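Local coordinates for glideosome-associated protein 50 (Plasmodium falciparum 3D7, PDB 3TGH) that is a component of the glideosome and may anchor this gliding and invasion machinery to the inner membrane complex, as a member of the purple acid phosphatase family, at residues Tyr215-Leu218 with Pro219-Asp223. Numbering follows the deposited sequence.
Sequences YYLL and PLLKD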
ATOM      1  N   TYR A 215      -1.330 -10.331 -16.506  1.00 32.34           N
ATOM      2  CA  TYR A 215      -1.107 -10.055 -17.930  1.00 34.64           C
ATOM      3  C   TYR A 215      -0.805  -8.584 -18.215  1.00 33.72           C
ATOM      4  O   TYR A 215       0.052  -8.287 -19.047  1.00 34.57           O
ATOM      5  CB  TYR A 215      -2.300 -10.501 -18.772  1.00 38.37           C
ATOM      6  CG  TYR A 215      -2.012 -10.458 -20.260  1.00 46.65           C
ATOM      7  CD1 TYR A 215      -1.358 -11.513 -20.896  1.00 53.21           C
ATOM      8  CD2 TYR A 215      -2.373  -9.351 -21.026  1.00 49.95           C
ATOM      9  CE1 TYR A 215      -1.081 -11.468 -22.269  1.00 56.99           C
ATOM     10  CE2 TYR A 215      -2.101  -9.298 -22.397  1.00 53.75           C
ATOM     11  CZ  TYR A 215      -1.458 -10.356 -23.009  1.00 57.41           C
ATOM     12  OH  TYR A 215      -1.192 -10.302 -24.360  1.00 61.09           O
ATOM     13  N   TYR A 216      -1.504  -7.670 -17.538  1.00 32.52           N
ATOM     14  CA  TYR A 216      -1.386  -6.231 -17.829  1.00 31.66           C
ATOM     15  C   TYR A 216      -0.516  -5.431 -16.867  1.00 30.29           C
ATOM     16  O   TYR A 216       0.164  -4.504 -17.292  1.00 30.83           O
ATOM     17  CB  TYR A 216      -2.768  -5.575 -17.895  1.00 31.76           C
ATOM     18  CG  TYR A 216      -3.580  -6.027 -19.084  1.00 35.43           C
ATOM     19  CD1 TYR A 216      -3.217  -5.657 -20.376  1.00 39.51           C
ATOM     20  CD2 TYR A 216      -4.703  -6.830 -18.923  1.00 38.82           C
ATOM     21  CE1 TYR A 216      -3.955  -6.073 -21.478  1.00 43.47           C
ATOM     22  CE2 TYR A 216      -5.448  -7.256 -20.019  1.00 41.20           C
ATOM     23  CZ  TYR A 216      -5.066  -6.874 -21.294  1.00 42.75           C
ATOM     24  OH  TYR A 216      -5.797  -7.288 -22.386  1.00 46.51           O
ATOM     25  N   LEU A 217      -0.555  -5.753 -15.578  1.00 29.56           N
ATOM     26  CA  LEU A 217       0.166  -4.945 -14.578  1.00 27.79           C
ATOM     27  C   LEU A 217       1.585  -5.485 -14.419  1.00 29.02           C
ATOM     28  O   LEU A 217       2.553  -4.725 -14.467  1.00 28.09           O
ATOM     29  CB  LEU A 217      -0.561  -4.983 -13.228  1.00 28.25           C
ATOM     30  CG  LEU A 217      -0.501  -3.827 -12.212  1.00 33.51           C
ATOM     31  CD1 LEU A 217      -0.579  -4.377 -10.788  1.00 24.70           C
ATOM     32  CD2 LEU A 217       0.688  -2.877 -12.385  1.00 31.15           C
ATOM     33  N   LEU A 218       1.708  -6.800 -14.244  1.00 27.85           N
ATOM     34  CA  LEU A 218       3.005  -7.408 -13.914  1.00 29.71           C
ATOM     35  C   LEU A 218       4.147  -7.080 -14.890  1.00 30.62           C
ATOM     36  O   LEU A 218       5.264  -6.804 -14.443  1.00 31.38           O
ATOM     37  CB  LEU A 218       2.880  -8.921 -13.715  1.00 30.76           C
ATOM     38  CG  LEU A 218       4.147  -9.651 -13.249  1.00 30.69           C
ATOM     39  CD1 LEU A 218       4.676  -9.084 -11.934  1.00 30.07           C
ATOM     40  CD2 LEU A 218       3.874 -11.153 -13.122  1.00 32.99           C
ATOM     41  N   PRO A 219       3.883  -7.103 -16.213  1.00 33.76           N
ATOM     42  CA  PRO A 219       4.957  -6.775 -17.156  1.00 34.50           C
ATOM     43  C   PRO A 219       5.527  -5.364 -16.977  1.00 34.25           C
ATOM     44  O   PRO A 219       6.732  -5.167 -17.160  1.00 35.58           O
ATOM     45  CB  PRO A 219       4.278  -6.919 -18.524  1.00 36.68           C
ATOM     46  CG  PRO A 219       3.168  -7.878 -18.285  1.00 37.21           C
ATOM     47  CD  PRO A 219       2.667  -7.543 -16.917  1.00 35.00           C
ATOM     48  N   LEU A 220       4.677  -4.405 -16.612  1.00 33.01           N
ATOM     49  CA  LEU A 220       5.134  -3.039 -16.305  1.00 32.72           C
ATOM     50  C   LEU A 220       6.011  -3.000 -15.053  1.00 30.95           C
ATOM     51  O   LEU A 220       6.990  -2.258 -14.995  1.00 32.43           O
ATOM     52  CB  LEU A 220       3.949  -2.085 -16.111  1.00 32.51           C
ATOM     53  CG  LEU A 220       2.979  -1.903 -17.282  1.00 35.14           C
ATOM     54  CD1 LEU A 220       1.856  -0.972 -16.873  1.00 34.99           C
ATOM     55  CD2 LEU A 220       3.673  -1.382 -18.533  1.00 38.11           C
ATOM     56  N   LEU A 221       5.643  -3.784 -14.044  1.00 30.08           N
ATOM     57  CA  LEU A 221       6.406  -3.831 -12.799  1.00 30.09           C
ATOM     58  C   LEU A 221       7.775  -4.466 -13.024  1.00 32.56           C
ATOM     59  O   LEU A 221       8.782  -3.980 -12.511  1.00 34.12           O
ATOM     60  CB  LEU A 221       5.639  -4.600 -11.721  1.00 29.13           C
ATOM     61  CG  LEU A 221       4.238  -4.113 -11.358  1.00 30.59           C
ATOM     62  CD1 LEU A 221       3.678  -4.983 -10.238  1.00 32.87           C
ATOM     63  CD2 LEU A 221       4.223  -2.643 -10.955  1.00 29.52           C
ATOM     64  N   LYS A 222       7.811  -5.541 -13.807  1.00 34.52           N
ATOM     65  CA  LYS A 222       9.068  -6.230 -14.112  1.00 36.41           C
ATOM     66  C   LYS A 222       9.978  -5.353 -14.969  1.00 35.44           C
ATOM     67  O   LYS A 222      11.178  -5.289 -14.725  1.00 36.37           O
ATOM     68  CB  LYS A 222       8.812  -7.569 -14.820  1.00 39.15           C
ATOM     69  CG  LYS A 222       8.335  -8.680 -13.899  1.00 42.27           C
ATOM     70  CD  LYS A 222       8.051  -9.956 -14.690  1.00 45.29           C
ATOM     71  CE  LYS A 222       7.553 -11.076 -13.795  1.00 47.51           C
ATOM     72  NZ  LYS A 222       6.978 -12.197 -14.595  1.00 47.16           N
ATOM     73  N   ASP A 223       9.402  -4.666 -15.952  1.00 35.64           N
ATOM     74  CA  ASP A 223      10.169  -3.761 -16.813  1.00 37.57           C
ATOM     75  C   ASP A 223      10.846  -2.657 -15.997  1.00 36.69           C
ATOM     76  O   ASP A 223      11.971  -2.251 -16.315  1.00 38.35           O
ATOM     77  CB  ASP A 223       9.272  -3.138 -17.890  1.00 39.38           C
ATOM     78  CG  ASP A 223       9.981  -2.047 -18.680  1.00 43.56           C
ATOM     79  OD1 ASP A 223      10.823  -2.384 -19.538  1.00 48.83           O
ATOM     80  OD2 ASP A 223       9.703  -0.853 -18.432  1.00 45.03           O
TER
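Lys222 lies across Leu218, one helical turn further on. Beyond CG its chain runs straight out, which brings its end over the isobutyl group of Leu218. CE is 3.7 Å from Leu218 CG, and the amino end passes Leu218 CD2 with NZ at 3.6 Å. CE and NZ thus both lie against the leucine. The ammonium group also has a long, weak ion pair with Asp242. Leu218 holds CG anti to its own N (chi1 -175°), which carries both methyls to the side where Lys222 lies. Leu217 and Leu221 form the next pair. They meet methyl to methyl, CD2 to CD2 at 3.8 Å, and Leu221 CG also rests on Leu217 O. That oxygen accepts Leu221 N at 3.3 Å in the carbonyl plane and, weakly, Leu220 N. Leu218 O takes Lys222 N at 2.9 Å, a straighter bond. Pro219 has no N-H to give, and its CG instead packs on Tyr215 O at 3.2 Å. Leu220 turns to helix 169-189, touching Trp176 and Leu183, while Leu218 and Leu221 reach Met245 of strand 245-250. The side chain of Tyr216 is about 6 Å from a bound cobalt ion. Here helix 211-216 passes into helix 218-223, with a proline in the first turn of the second. The two helices contact helix 169-189 and strand 245-250 in the calcineurin-like phosphoesterase fold.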